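Early 35 kDa protein (Autographa californica nucleopolyhedrovirus, PDB 1P35) blocks caspases and so suppresses apoptosis of infected insect host cells, and also inhibits the host RNA interference antiviral response. Local coordinates at residues A[2-7]-A[41-46]; A[8-13]-A[29-34]; A[98-103]-A[152-157]; A[136-141]-A[183-188]. One frame throughout, in Å; residues are numbered along the deposited sequence.

Contact 1: residues A[2-7]-A[41-46]; sequences VIFPVE and PVLMMF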
loop_
_atom_site.group_PDB
_atom_site.type_symbol
_atom_site.label_atom_id
_atom_site.label_comp_id
_atom_site.label_asym_id
_atom_site.label_seq_id
_atom_site.Cartn_x
_atom_site.Cartn_y
_atom_site.Cartn_z
ATOM N N VAL A 2 11.304 -10.634 -23.633
ATOM C CA VAL A 2 11.475 -11.764 -24.586
ATOM C C VAL A 2 11.872 -12.838 -23.598
ATOM O O VAL A 2 13.015 -12.895 -23.115
ATOM C CB VAL A 2 12.630 -11.481 -25.575
ATOM C CG1 VAL A 2 12.795 -12.604 -26.549
ATOM C CG2 VAL A 2 12.364 -10.166 -26.272
ATOM N N ILE A 3 10.899 -13.638 -23.234
ATOM C CA ILE A 3 11.126 -14.670 -22.225
ATOM C C ILE A 3 11.406 -16.067 -22.737
ATOM O O ILE A 3 10.815 -16.515 -23.713
ATOM C CB ILE A 3 9.931 -14.679 -21.267
ATOM C CG1 ILE A 3 9.834 -13.286 -20.614
ATOM C CG2 ILE A 3 10.064 -15.776 -20.226
ATOM C CD1 ILE A 3 8.723 -13.156 -19.562
ATOM N N PHE A 4 12.323 -16.750 -22.061
ATOM C CA PHE A 4 12.710 -18.121 -22.410
ATOM C C PHE A 4 12.845 -18.855 -21.093
ATOM O O PHE A 4 13.273 -18.271 -20.107
ATOM C CB PHE A 4 14.090 -18.158 -23.099
ATOM C CG PHE A 4 14.582 -19.551 -23.393
ATOM C CD1 PHE A 4 14.186 -20.205 -24.551
ATOM C CD2 PHE A 4 15.313 -20.266 -22.432
ATOM C CE1 PHE A 4 14.492 -21.567 -24.746
ATOM C CE2 PHE A 4 15.630 -21.628 -22.603
ATOM C CZ PHE A 4 15.209 -22.280 -23.767
ATOM N N PRO A 5 12.406 -20.113 -21.010
ATOM C CA PRO A 5 11.721 -21.037 -21.913
ATOM C C PRO A 5 10.468 -20.336 -22.423
ATOM O O PRO A 5 9.938 -19.476 -21.735
ATOM C CB PRO A 5 11.354 -22.182 -20.985
ATOM C CG PRO A 5 12.558 -22.232 -20.065
ATOM C CD PRO A 5 12.673 -20.763 -19.715
ATOM N N VAL A 6 9.963 -20.727 -23.589
ATOM C CA VAL A 6 8.790 -20.051 -24.128
ATOM C C VAL A 6 7.430 -20.397 -23.508
ATOM O O VAL A 6 6.433 -19.717 -23.756
ATOM C CB VAL A 6 8.719 -20.228 -25.656
ATOM C CG1 VAL A 6 9.896 -19.493 -26.317
ATOM C CG2 VAL A 6 8.748 -21.720 -26.001
ATOM N N GLU A 7 7.371 -21.449 -22.710
ATOM C CA GLU A 7 6.107 -21.797 -22.067
ATOM C C GLU A 7 5.702 -20.613 -21.160
ATOM O O GLU A 7 4.718 -19.927 -21.408
ATOM C CB GLU A 7 6.294 -23.072 -21.218
ATOM C CG GLU A 7 7.426 -22.941 -20.178
ATOM C CD GLU A 7 7.692 -24.194 -19.363
ATOM O OE1 GLU A 7 6.747 -24.682 -18.703
ATOM O OE2 GLU A 7 8.852 -24.673 -19.377
ATOM N N PRO A 41 16.663 -21.838 -14.745
ATOM C CA PRO A 41 16.256 -20.434 -14.676
ATOM C C PRO A 41 15.439 -19.899 -15.870
ATOM O O PRO A 41 15.383 -20.493 -16.975
ATOM C CB PRO A 41 17.587 -19.702 -14.533
ATOM C CG PRO A 41 18.580 -20.853 -14.042
ATOM C CD PRO A 41 18.124 -21.945 -14.923
ATOM N N VAL A 42 14.782 -18.778 -15.599
ATOM C CA VAL A 42 14.010 -18.052 -16.585
ATOM C C VAL A 42 15.042 -17.026 -17.092
ATOM O O VAL A 42 15.717 -16.366 -16.290
ATOM C CB VAL A 42 12.827 -17.278 -15.911
ATOM C CG1 VAL A 42 12.138 -16.378 -16.926
ATOM C CG2 VAL A 42 11.842 -18.251 -15.284
ATOM N N LEU A 43 15.198 -16.936 -18.405
ATOM C CA LEU A 43 16.097 -15.957 -19.011
ATOM C C LEU A 43 15.182 -14.919 -19.698
ATOM O O LEU A 43 14.513 -15.228 -20.688
ATOM C CB LEU A 43 16.991 -16.615 -20.070
ATOM C CG LEU A 43 17.602 -17.961 -19.654
ATOM C CD1 LEU A 43 18.658 -18.432 -20.644
ATOM C CD2 LEU A 43 18.210 -17.806 -18.262
ATOM N N MET A 44 15.091 -13.726 -19.125
ATOM C CA MET A 44 14.290 -12.682 -19.734
ATOM C C MET A 44 15.262 -11.689 -20.371
ATOM O O MET A 44 16.194 -11.240 -19.730
ATOM C CB MET A 44 13.427 -11.975 -18.694
ATOM C CG MET A 44 12.705 -10.753 -19.270
ATOM S SD MET A 44 11.459 -9.958 -18.214
ATOM C CE MET A 44 12.445 -9.271 -16.846
ATOM N N MET A 45 15.069 -11.358 -21.627
ATOM C CA MET A 45 16.006 -10.440 -22.258
ATOM C C MET A 45 15.298 -9.372 -22.986
ATOM O O MET A 45 14.165 -9.562 -23.409
ATOM C CB MET A 45 16.901 -11.196 -23.223
ATOM C CG MET A 45 17.499 -12.503 -22.635
ATOM S SD MET A 45 18.896 -12.946 -23.660
ATOM C CE MET A 45 19.002 -14.750 -23.266
ATOM N N PHE A 46 15.928 -8.216 -23.135
ATOM C CA PHE A 46 15.231 -7.190 -23.885
ATOM C C PHE A 46 16.198 -6.089 -24.257
ATOM O O PHE A 46 17.281 -5.917 -23.649
ATOM C CB PHE A 46 14.019 -6.665 -23.067
ATOM C CG PHE A 46 14.382 -6.098 -21.683
ATOM C CD1 PHE A 46 14.922 -4.806 -21.554
ATOM C CD2 PHE A 46 14.157 -6.854 -20.513
ATOM C CE1 PHE A 46 15.228 -4.260 -20.297
ATOM C CE2 PHE A 46 14.462 -6.326 -19.237
ATOM C CZ PHE A 46 15.000 -5.014 -19.130
HETATM O O HOH W 1 15.295 -14.568 -23.375
#
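V2 and F4 pair with M45 and L43 through four backbone hydrogen bonds. V2 N gives to M45 O at 3.1 Å, and M45 N returns to V2 O at 3.0 Å. Two residues on, F4 N binds L43 O and L43 N binds F4 O, the latter at 2.9 Å. A water donates to both V2 O and L43 O, 2.8 Å from V2 O, so each of these carbonyls accepts from one N-H and from the water. This is a short antiparallel ladder that adds strand 2-4 to strand 42-48, whose other neighbour is strand 148-154. The non-hydrogen-bonded pair I3 and M44 lies between the two bonded pairs. On the face of I3, the branch CG2, anti to the backbone N, meets V42 CG1 at 3.9 Å, and CG1 meets M44 CG at 4.1 Å. M44 then turns its end away: CE, bent at chi3 (67°), packs on Y29, and SD lies beside N31. On the face of F4, the ring's CD2 meets L43 CD1 obliquely at 4.2 Å, and helix 126-135 packs there against F4 and M45. The peptide bond between F4 and P5 is cis, and P5 CD lies 3.9 Å from P41 O.

Contact 2: residues A[8-13]-A[29-34]; sequences IDVSQT and YINKIM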
loop_
_atom_site.group_PDB
_atom_site.type_symbol
_atom_site.label_atom_id
_atom_site.label_comp_id
_atom_site.label_asym_id
_atom_site.label_seq_id
_atom_site.Cartn_x
_atom_site.Cartn_y
_atom_site.Cartn_z
ATOM N N ILE A 8 6.525 -20.397 -20.133
ATOM C CA ILE A 8 6.387 -19.371 -19.111
ATOM C C ILE A 8 5.232 -18.399 -19.218
ATOM O O ILE A 8 5.124 -17.683 -20.195
ATOM C CB ILE A 8 7.674 -18.534 -18.986
ATOM C CG1 ILE A 8 8.862 -19.444 -18.696
ATOM C CG2 ILE A 8 7.510 -17.526 -17.843
ATOM C CD1 ILE A 8 8.716 -20.178 -17.388
ATOM N N ASP A 9 4.413 -18.355 -18.166
ATOM C CA ASP A 9 3.263 -17.479 -18.087
ATOM C C ASP A 9 3.565 -16.300 -17.150
ATOM O O ASP A 9 3.937 -16.483 -16.002
ATOM C CB ASP A 9 2.053 -18.266 -17.580
ATOM C CG ASP A 9 0.763 -17.812 -18.225
ATOM O OD1 ASP A 9 0.278 -16.706 -17.888
ATOM O OD2 ASP A 9 0.255 -18.555 -19.100
ATOM N N VAL A 10 3.398 -15.096 -17.671
ATOM C CA VAL A 10 3.647 -13.856 -16.973
ATOM C C VAL A 10 2.470 -12.923 -17.072
ATOM O O VAL A 10 1.635 -13.096 -17.933
ATOM C CB VAL A 10 4.903 -13.099 -17.603
ATOM C CG1 VAL A 10 4.694 -12.816 -19.108
ATOM C CG2 VAL A 10 5.122 -11.780 -16.901
ATOM N N SER A 11 2.426 -11.935 -16.171
ATOM C CA SER A 11 1.415 -10.863 -16.187
ATOM C C SER A 11 1.868 -9.698 -15.326
ATOM O O SER A 11 2.941 -9.732 -14.715
ATOM C CB SER A 11 0.026 -11.338 -15.691
ATOM O OG SER A 11 -0.023 -11.604 -14.295
ATOM N N GLN A 12 1.074 -8.639 -15.316
ATOM C CA GLN A 12 1.352 -7.498 -14.468
ATOM C C GLN A 12 2.792 -6.939 -14.510
ATOM O O GLN A 12 3.464 -6.819 -13.466
ATOM C CB GLN A 12 1.010 -7.857 -13.014
ATOM C CG GLN A 12 -0.397 -8.414 -12.768
ATOM C CD GLN A 12 -0.501 -9.043 -11.375
ATOM O OE1 GLN A 12 -0.615 -8.345 -10.351
ATOM N NE2 GLN A 12 -0.397 -10.374 -11.333
ATOM N N THR A 13 3.232 -6.547 -15.701
ATOM C CA THR A 13 4.541 -5.972 -15.886
ATOM C C THR A 13 4.440 -4.458 -15.637
ATOM O O THR A 13 3.549 -3.778 -16.149
ATOM C CB THR A 13 5.079 -6.300 -17.322
ATOM O OG1 THR A 13 5.183 -7.729 -17.470
ATOM C CG2 THR A 13 6.452 -5.709 -17.544
ATOM N N TYR A 29 12.092 -2.541 -13.807
ATOM C CA TYR A 29 11.302 -3.467 -14.577
ATOM C C TYR A 29 10.859 -4.508 -13.553
ATOM O O TYR A 29 11.708 -5.137 -12.896
ATOM C CB TYR A 29 12.191 -4.097 -15.697
ATOM C CG TYR A 29 11.401 -4.932 -16.719
ATOM C CD1 TYR A 29 10.919 -6.171 -16.362
ATOM C CD2 TYR A 29 11.081 -4.441 -18.006
ATOM C CE1 TYR A 29 10.141 -6.930 -17.206
ATOM C CE2 TYR A 29 10.267 -5.210 -18.906
ATOM C CZ TYR A 29 9.805 -6.480 -18.462
ATOM O OH TYR A 29 9.016 -7.335 -19.222
ATOM N N ILE A 30 9.535 -4.667 -13.441
ATOM C CA ILE A 30 8.896 -5.564 -12.482
ATOM C C ILE A 30 7.828 -6.396 -13.198
ATOM O O ILE A 30 7.036 -5.870 -14.046
ATOM C CB ILE A 30 8.117 -4.741 -11.381
ATOM C CG1 ILE A 30 9.058 -3.937 -10.526
ATOM C CG2 ILE A 30 7.307 -5.642 -10.457
ATOM C CD1 ILE A 30 8.546 -2.453 -10.422
ATOM N N ASN A 31 7.802 -7.694 -12.891
ATOM C CA ASN A 31 6.726 -8.521 -13.468
ATOM C C ASN A 31 6.370 -9.652 -12.524
ATOM O O ASN A 31 6.970 -9.781 -11.455
ATOM C CB ASN A 31 7.075 -9.078 -14.872
ATOM C CG ASN A 31 8.213 -10.103 -14.876
ATOM O OD1 ASN A 31 8.684 -10.575 -13.829
ATOM N ND2 ASN A 31 8.682 -10.430 -16.081
ATOM N N LYS A 32 5.380 -10.451 -12.899
ATOM C CA LYS A 32 4.982 -11.574 -12.064
ATOM C C LYS A 32 4.843 -12.870 -12.815
ATOM O O LYS A 32 3.923 -13.041 -13.629
ATOM C CB LYS A 32 3.697 -11.235 -11.313
ATOM C CG LYS A 32 3.284 -12.262 -10.267
ATOM C CD LYS A 32 2.123 -11.754 -9.414
ATOM C CE LYS A 32 2.501 -10.431 -8.745
ATOM N NZ LYS A 32 1.459 -9.910 -7.845
ATOM N N ILE A 33 5.746 -13.799 -12.538
ATOM C CA ILE A 33 5.744 -15.120 -13.212
ATOM C C ILE A 33 4.965 -16.206 -12.464
ATOM O O ILE A 33 5.127 -16.397 -11.271
ATOM C CB ILE A 33 7.215 -15.576 -13.484
ATOM C CG1 ILE A 33 7.839 -14.585 -14.475
ATOM C CG2 ILE A 33 7.264 -17.037 -14.037
ATOM C CD1 ILE A 33 9.307 -14.785 -14.783
ATOM N N MET A 34 4.124 -16.918 -13.200
ATOM C CA MET A 34 3.237 -17.956 -12.667
ATOM C C MET A 34 3.665 -19.427 -12.523
ATOM O O MET A 34 2.980 -20.180 -11.825
ATOM C CB MET A 34 1.942 -17.942 -13.472
ATOM C CG MET A 34 0.964 -16.855 -13.081
ATOM S SD MET A 34 0.401 -17.080 -11.385
ATOM C CE MET A 34 -0.212 -18.877 -11.394
HETATM O O HOH W 2 7.237 -9.160 -18.288
#
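T13 brings CG2 to Y29 because this methyl stands anti to its backbone N, with OG1 beside that N (chi1 -61°). Y29 OH comes 3.5 Å from T13 CG2, which lies obliquely to the ring. N31 holds CG between its N and carbonyl carbon (chi1 67°), side by side with T13 and pointing the same way. One water collects the three polar ends. It accepts from N31 ND2 and also bonds T13 OG1, at 2.6 Å, and Y29 OH. N31 OD1 takes a further hydrogen bond from outside, with Y100 OH.

On the other face, Q12 and K32 cross obliquely. Q12 NE2 rests 3.5 Å from K32 CD, while the same amide nitrogen donates to S11 OG at 3.2 Å, in the amide plane. Back on the face of V10 and I33, apolar packing sets I8 CG2 against I33 CG2 at 3.8 Å. The side chains of V10 and N31 cross at about a right angle, V10 CG2 3.9 Å from N31 ND2.

Backbone bonds tie the strands. M34 N donates to D9 O at 2.8 Å, and S11 and K32 exchange N-H to O bonds in both directions. Beyond them the pairing slips. Q12 has positive phi and psi, T13 CA faces I30 O at 3.1 Å, and I30 bonds with I14. The extra residue in strand 10-21 is consistent with a beta bulge, in the hairpin formed by strands 10-21 and 24-33.

Contact 3: residues A[98-103]-A[152-157]; sequences EHYSVS and CVLKPG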
loop_
_atom_site.group_PDB
_atom_site.type_symbol
_atom_site.label_atom_id
_atom_site.label_comp_id
_atom_site.label_asym_id
_atom_site.label_seq_id
_atom_site.Cartn_x
_atom_site.Cartn_y
_atom_site.Cartn_z
ATOM N N GLU A 98 11.496 -10.941 -5.518
ATOM C CA GLU A 98 12.644 -11.732 -5.966
ATOM C C GLU A 98 13.411 -10.815 -6.940
ATOM O O GLU A 98 12.815 -9.946 -7.565
ATOM C CB GLU A 98 12.217 -13.006 -6.685
ATOM C CG GLU A 98 11.573 -14.077 -5.843
ATOM C CD GLU A 98 12.562 -14.800 -4.979
ATOM O OE1 GLU A 98 13.149 -14.161 -4.082
ATOM O OE2 GLU A 98 12.763 -16.010 -5.203
ATOM N N HIS A 99 14.723 -10.999 -7.062
ATOM C CA HIS A 99 15.495 -10.170 -7.961
ATOM C C HIS A 99 16.145 -10.928 -9.095
ATOM O O HIS A 99 16.770 -11.973 -8.884
ATOM C CB HIS A 99 16.561 -9.406 -7.181
ATOM C CG HIS A 99 15.990 -8.496 -6.142
ATOM N ND1 HIS A 99 15.446 -8.961 -4.961
ATOM C CD2 HIS A 99 15.842 -7.152 -6.120
ATOM C CE1 HIS A 99 14.994 -7.940 -4.256
ATOM N NE2 HIS A 99 15.223 -6.831 -4.937
ATOM N N TYR A 100 15.950 -10.437 -10.315
ATOM C CA TYR A 100 16.594 -11.081 -11.418
ATOM C C TYR A 100 18.087 -10.719 -11.317
ATOM O O TYR A 100 18.446 -9.649 -10.821
ATOM C CB TYR A 100 16.109 -10.566 -12.767
ATOM C CG TYR A 100 14.692 -10.956 -13.194
ATOM C CD1 TYR A 100 13.578 -10.204 -12.813
ATOM C CD2 TYR A 100 14.498 -12.007 -14.056
ATOM C CE1 TYR A 100 12.311 -10.500 -13.308
ATOM C CE2 TYR A 100 13.239 -12.312 -14.558
ATOM C CZ TYR A 100 12.151 -11.564 -14.190
ATOM O OH TYR A 100 10.914 -11.881 -14.722
ATOM N N SER A 101 18.924 -11.631 -11.799
ATOM C CA SER A 101 20.361 -11.438 -11.878
ATOM C C SER A 101 20.566 -10.761 -13.290
ATOM O O SER A 101 20.189 -11.313 -14.317
ATOM C CB SER A 101 21.055 -12.821 -11.787
ATOM O OG SER A 101 22.453 -12.683 -11.745
ATOM N N VAL A 102 21.156 -9.570 -13.304
ATOM C CA VAL A 102 21.376 -8.790 -14.521
ATOM C C VAL A 102 22.808 -8.728 -15.081
ATOM O O VAL A 102 23.798 -8.486 -14.331
ATOM C CB VAL A 102 20.901 -7.304 -14.281
ATOM C CG1 VAL A 102 21.129 -6.458 -15.475
ATOM C CG2 VAL A 102 19.397 -7.308 -13.876
ATOM N N SER A 103 22.898 -8.947 -16.391
ATOM C CA SER A 103 24.151 -8.819 -17.146
ATOM C C SER A 103 23.797 -8.094 -18.478
ATOM O O SER A 103 22.613 -7.902 -18.787
ATOM C CB SER A 103 24.838 -10.195 -17.400
ATOM O OG SER A 103 24.108 -11.038 -18.275
ATOM N N CYS A 152 18.352 -10.994 -18.086
ATOM C CA CYS A 152 17.866 -11.120 -16.719
ATOM C C CYS A 152 17.621 -12.570 -16.317
ATOM O O CYS A 152 16.842 -13.252 -16.964
ATOM C CB CYS A 152 16.618 -10.272 -16.632
ATOM S SG CYS A 152 16.968 -8.566 -17.386
ATOM N N VAL A 153 18.295 -13.048 -15.267
ATOM C CA VAL A 153 18.149 -14.456 -14.881
ATOM C C VAL A 153 17.359 -14.601 -13.599
ATOM O O VAL A 153 17.581 -13.881 -12.649
ATOM C CB VAL A 153 19.509 -15.197 -14.676
ATOM C CG1 VAL A 153 19.232 -16.676 -14.371
ATOM C CG2 VAL A 153 20.404 -15.082 -15.931
ATOM N N LEU A 154 16.395 -15.514 -13.600
ATOM C CA LEU A 154 15.596 -15.723 -12.422
ATOM C C LEU A 154 15.839 -17.137 -11.942
ATOM O O LEU A 154 15.470 -18.084 -12.626
ATOM C CB LEU A 154 14.113 -15.527 -12.745
ATOM C CG LEU A 154 13.170 -15.565 -11.536
ATOM C CD1 LEU A 154 13.572 -14.447 -10.600
ATOM C CD2 LEU A 154 11.684 -15.368 -11.981
ATOM N N LYS A 155 16.486 -17.271 -10.781
ATOM C CA LYS A 155 16.747 -18.582 -10.197
ATOM C C LYS A 155 15.391 -19.256 -10.046
ATOM O O LYS A 155 14.429 -18.602 -9.685
ATOM C CB LYS A 155 17.433 -18.431 -8.827
ATOM C CG LYS A 155 18.858 -17.828 -8.876
ATOM C CD LYS A 155 19.581 -17.814 -7.496
ATOM C CE LYS A 155 21.038 -17.309 -7.607
ATOM N NZ LYS A 155 21.797 -17.350 -6.311
ATOM N N PRO A 156 15.303 -20.570 -10.311
ATOM C CA PRO A 156 14.127 -21.459 -10.255
ATOM C C PRO A 156 13.322 -21.717 -8.975
ATOM O O PRO A 156 12.132 -22.094 -9.052
ATOM C CB PRO A 156 14.672 -22.768 -10.821
ATOM C CG PRO A 156 16.072 -22.744 -10.331
ATOM C CD PRO A 156 16.461 -21.349 -10.774
ATOM N N GLY A 157 13.937 -21.555 -7.808
ATOM C CA GLY A 157 13.168 -21.810 -6.605
ATOM C C GLY A 157 12.199 -20.721 -6.153
ATOM O O GLY A 157 11.501 -20.931 -5.172
HETATM O O HOH W 3 17.404 -14.627 -9.323
#
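Y100 lies against C152 and L154, and this is the tightly packed side of the contact. Its CG stands anti to the carbonyl carbon (chi1 -71°). Y100 CD2 lies 3.8 Å from C152 CB and equally near L154 CB. L154 carries its methyl CD1 over one face of the ring. The phenol OH end is held by N31, and I33 packs against both Y100 and L154, so this side is buried.

S101 and V153 form the looser side, on the opposite face. S101 is exposed, and its CB and that of V153 come no nearer than 4.0 Å. Their backbones are nevertheless closely joined: S101 N donates to V153 O at 2.8 Å, and V153 N donates to S101 O at 2.7 Å. Further toward E98 the chains part, and a water fills in. It donates to H99 O at 2.8 Å, accepts from K155 N, and makes a weak bond to V153 O.

Strand 98-106, broken near Y100, thus pairs antiparallel with strand 148-154 while running parallel to strand 164-170 on its other side, as part of a mixed beta sheet.

Contact 4: residues A[136-141]-A[183-188]; sequences CLPKLV and HEINDT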
loop_
_atom_site.group_PDB
_atom_site.type_symbol
_atom_site.label_atom_id
_atom_site.label_comp_id
_atom_site.label_asym_id
_atom_site.label_seq_id
_atom_site.Cartn_x
_atom_site.Cartn_y
_atom_site.Cartn_z
ATOM N N CYS A 136 13.074 -16.040 -29.623
ATOM C CA CYS A 136 13.651 -14.973 -28.836
ATOM C C CYS A 136 14.708 -14.135 -29.565
ATOM O O CYS A 136 14.585 -12.912 -29.632
ATOM C CB CYS A 136 14.286 -15.563 -27.575
ATOM S SG CYS A 136 13.163 -16.598 -26.545
ATOM N N LEU A 137 15.738 -14.784 -30.123
ATOM C CA LEU A 137 16.818 -14.041 -30.759
ATOM C C LEU A 137 16.352 -12.907 -31.644
ATOM O O LEU A 137 16.817 -11.769 -31.477
ATOM C CB LEU A 137 17.716 -14.961 -31.567
ATOM C CG LEU A 137 18.974 -14.217 -32.012
ATOM C CD1 LEU A 137 19.937 -14.141 -30.796
ATOM C CD2 LEU A 137 19.640 -14.933 -33.183
ATOM N N PRO A 138 15.368 -13.177 -32.547
ATOM C CA PRO A 138 14.822 -12.170 -33.489
ATOM C C PRO A 138 14.234 -10.890 -32.819
ATOM O O PRO A 138 14.181 -9.821 -33.433
ATOM C CB PRO A 138 13.732 -12.952 -34.268
ATOM C CG PRO A 138 14.224 -14.414 -34.221
ATOM C CD PRO A 138 14.641 -14.447 -32.683
ATOM N N LYS A 139 13.801 -10.987 -31.566
ATOM C CA LYS A 139 13.229 -9.818 -30.915
ATOM C C LYS A 139 14.322 -9.050 -30.181
ATOM O O LYS A 139 14.057 -8.014 -29.583
ATOM C CB LYS A 139 12.103 -10.250 -29.944
ATOM C CG LYS A 139 10.957 -11.126 -30.612
ATOM C CD LYS A 139 10.427 -10.425 -31.888
ATOM C CE LYS A 139 9.727 -9.115 -31.546
ATOM N NZ LYS A 139 9.414 -8.224 -32.706
ATOM N N LEU A 140 15.555 -9.562 -30.270
ATOM C CA LEU A 140 16.716 -8.985 -29.583
ATOM C C LEU A 140 17.804 -8.412 -30.487
ATOM O O LEU A 140 18.584 -7.584 -30.041
ATOM C CB LEU A 140 17.322 -10.042 -28.655
ATOM C CG LEU A 140 16.378 -10.478 -27.524
ATOM C CD1 LEU A 140 17.025 -11.572 -26.750
ATOM C CD2 LEU A 140 16.030 -9.263 -26.547
ATOM N N VAL A 141 17.856 -8.867 -31.740
ATOM C CA VAL A 141 18.851 -8.388 -32.711
ATOM C C VAL A 141 18.300 -8.218 -34.116
ATOM O O VAL A 141 17.433 -8.976 -34.531
ATOM C CB VAL A 141 20.040 -9.357 -32.899
ATOM C CG1 VAL A 141 20.730 -9.656 -31.537
ATOM C CG2 VAL A 141 19.558 -10.636 -33.613
ATOM N N HIS A 183 7.497 -9.030 -26.811
ATOM C CA HIS A 183 7.521 -10.368 -26.216
ATOM C C HIS A 183 8.300 -11.285 -27.151
ATOM O O HIS A 183 8.630 -10.896 -28.308
ATOM C CB HIS A 183 6.098 -10.947 -26.111
ATOM C CG HIS A 183 5.085 -10.005 -25.524
ATOM N ND1 HIS A 183 4.780 -9.975 -24.183
ATOM C CD2 HIS A 183 4.312 -9.059 -26.105
ATOM C CE1 HIS A 183 3.860 -9.056 -23.961
ATOM N NE2 HIS A 183 3.557 -8.484 -25.111
ATOM N N GLU A 184 8.623 -12.486 -26.655
ATOM C CA GLU A 184 9.248 -13.447 -27.528
ATOM C C GLU A 184 8.134 -13.790 -28.575
ATOM O O GLU A 184 6.937 -13.695 -28.288
ATOM C CB GLU A 184 9.594 -14.703 -26.770
ATOM C CG GLU A 184 8.406 -15.393 -26.199
ATOM C CD GLU A 184 7.955 -14.833 -24.853
ATOM O OE1 GLU A 184 8.278 -13.686 -24.501
ATOM O OE2 GLU A 184 7.242 -15.552 -24.146
ATOM N N ILE A 185 8.521 -14.197 -29.773
ATOM C CA ILE A 185 7.535 -14.561 -30.818
ATOM C C ILE A 185 6.751 -15.820 -30.424
ATOM O O ILE A 185 7.279 -16.633 -29.657
ATOM C CB ILE A 185 8.276 -14.850 -32.135
ATOM C CG1 ILE A 185 9.157 -13.647 -32.489
ATOM C CG2 ILE A 185 7.285 -15.150 -33.273
ATOM C CD1 ILE A 185 10.100 -13.906 -33.668
ATOM N N ASN A 186 5.495 -15.968 -30.883
ATOM C CA ASN A 186 4.699 -17.212 -30.638
ATOM C C ASN A 186 4.088 -17.657 -31.993
ATOM O O ASN A 186 4.057 -16.889 -32.963
ATOM C CB ASN A 186 3.557 -17.067 -29.608
ATOM C CG ASN A 186 2.464 -16.092 -30.073
ATOM O OD1 ASN A 186 1.939 -16.185 -31.203
ATOM N ND2 ASN A 186 2.117 -15.154 -29.199
ATOM N N ASP A 187 3.588 -18.882 -32.061
ATOM C CA ASP A 187 3.095 -19.402 -33.340
ATOM C C ASP A 187 1.842 -18.781 -33.906
ATOM O O ASP A 187 1.697 -18.669 -35.114
ATOM C CB ASP A 187 2.899 -20.917 -33.249
ATOM C CG ASP A 187 4.177 -21.642 -32.900
ATOM O OD1 ASP A 187 5.164 -21.517 -33.671
ATOM O OD2 ASP A 187 4.189 -22.323 -31.853
ATOM N N THR A 188 0.940 -18.379 -33.034
ATOM C CA THR A 188 -0.297 -17.783 -33.466
ATOM C C THR A 188 -0.128 -16.389 -34.122
ATOM O O THR A 188 -0.868 -16.039 -35.023
ATOM C CB THR A 188 -1.250 -17.666 -32.266
ATOM O OG1 THR A 188 -0.857 -16.552 -31.451
ATOM C CG2 THR A 188 -1.172 -18.913 -31.413
#
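C136 and E184 bring their backbones together, CA to CA 4.8 Å, where a short helical turn about 137-140 meets the loop 183-188, extended at 183-186. The turn is closed by K139 N to C136 O at 2.8 Å and by L140 N to L137 O. It follows helix 126-135, and the loop leads from strand 176-179 to strand 191-199, so the contact packs a helical turn against a connection between strands, near the surface.

Between the two segments the side chains meet only through van der Waals contacts. C136 SG touches E184 CB at 4.0 Å. The glutamate's carboxylate leads away, and its OE1 accepts from I3 N. K139 meets both H183 and I185. Its chain folds at chi2 (-51°) and chi3 (-66°), and its amino end is hydrogen-bonded to N289 O. The aliphatic part of the lysine crosses I185 at about a right angle, CD 3.5 Å from I185 CG1. I185 reaches back with its long branch, and its CD1 meets P138 CB at 3.8 Å, again with the two side chains at about a right angle. Y135 and Y191 pack on I185 as well. On the backbone of the loop, H183 O lies 3.3 Å from K139 CG.

Contact 1 brings 41-46 back to the N-terminal strand and closes a loop of 33 residues. Contact 2, between the arms of a hairpin, lies wholly within that loop, and V42 of contact 1 packs on its I33. Contact 3 opens later, at 98-103, and closes at 152-157 across a span about half helical; strands 42-48 and 148-154 are hydrogen-bonded neighbours, which joins it to contact 1. Contact 4 opens at 136-141, inside the loop of contact 3, and closes beyond it at 183-188, so the two cross in sequence, although their nearest atoms are about 9 Å apart. Contact 4 meets contact 1 at strand 2-4, tying helical and loop segments to these strands.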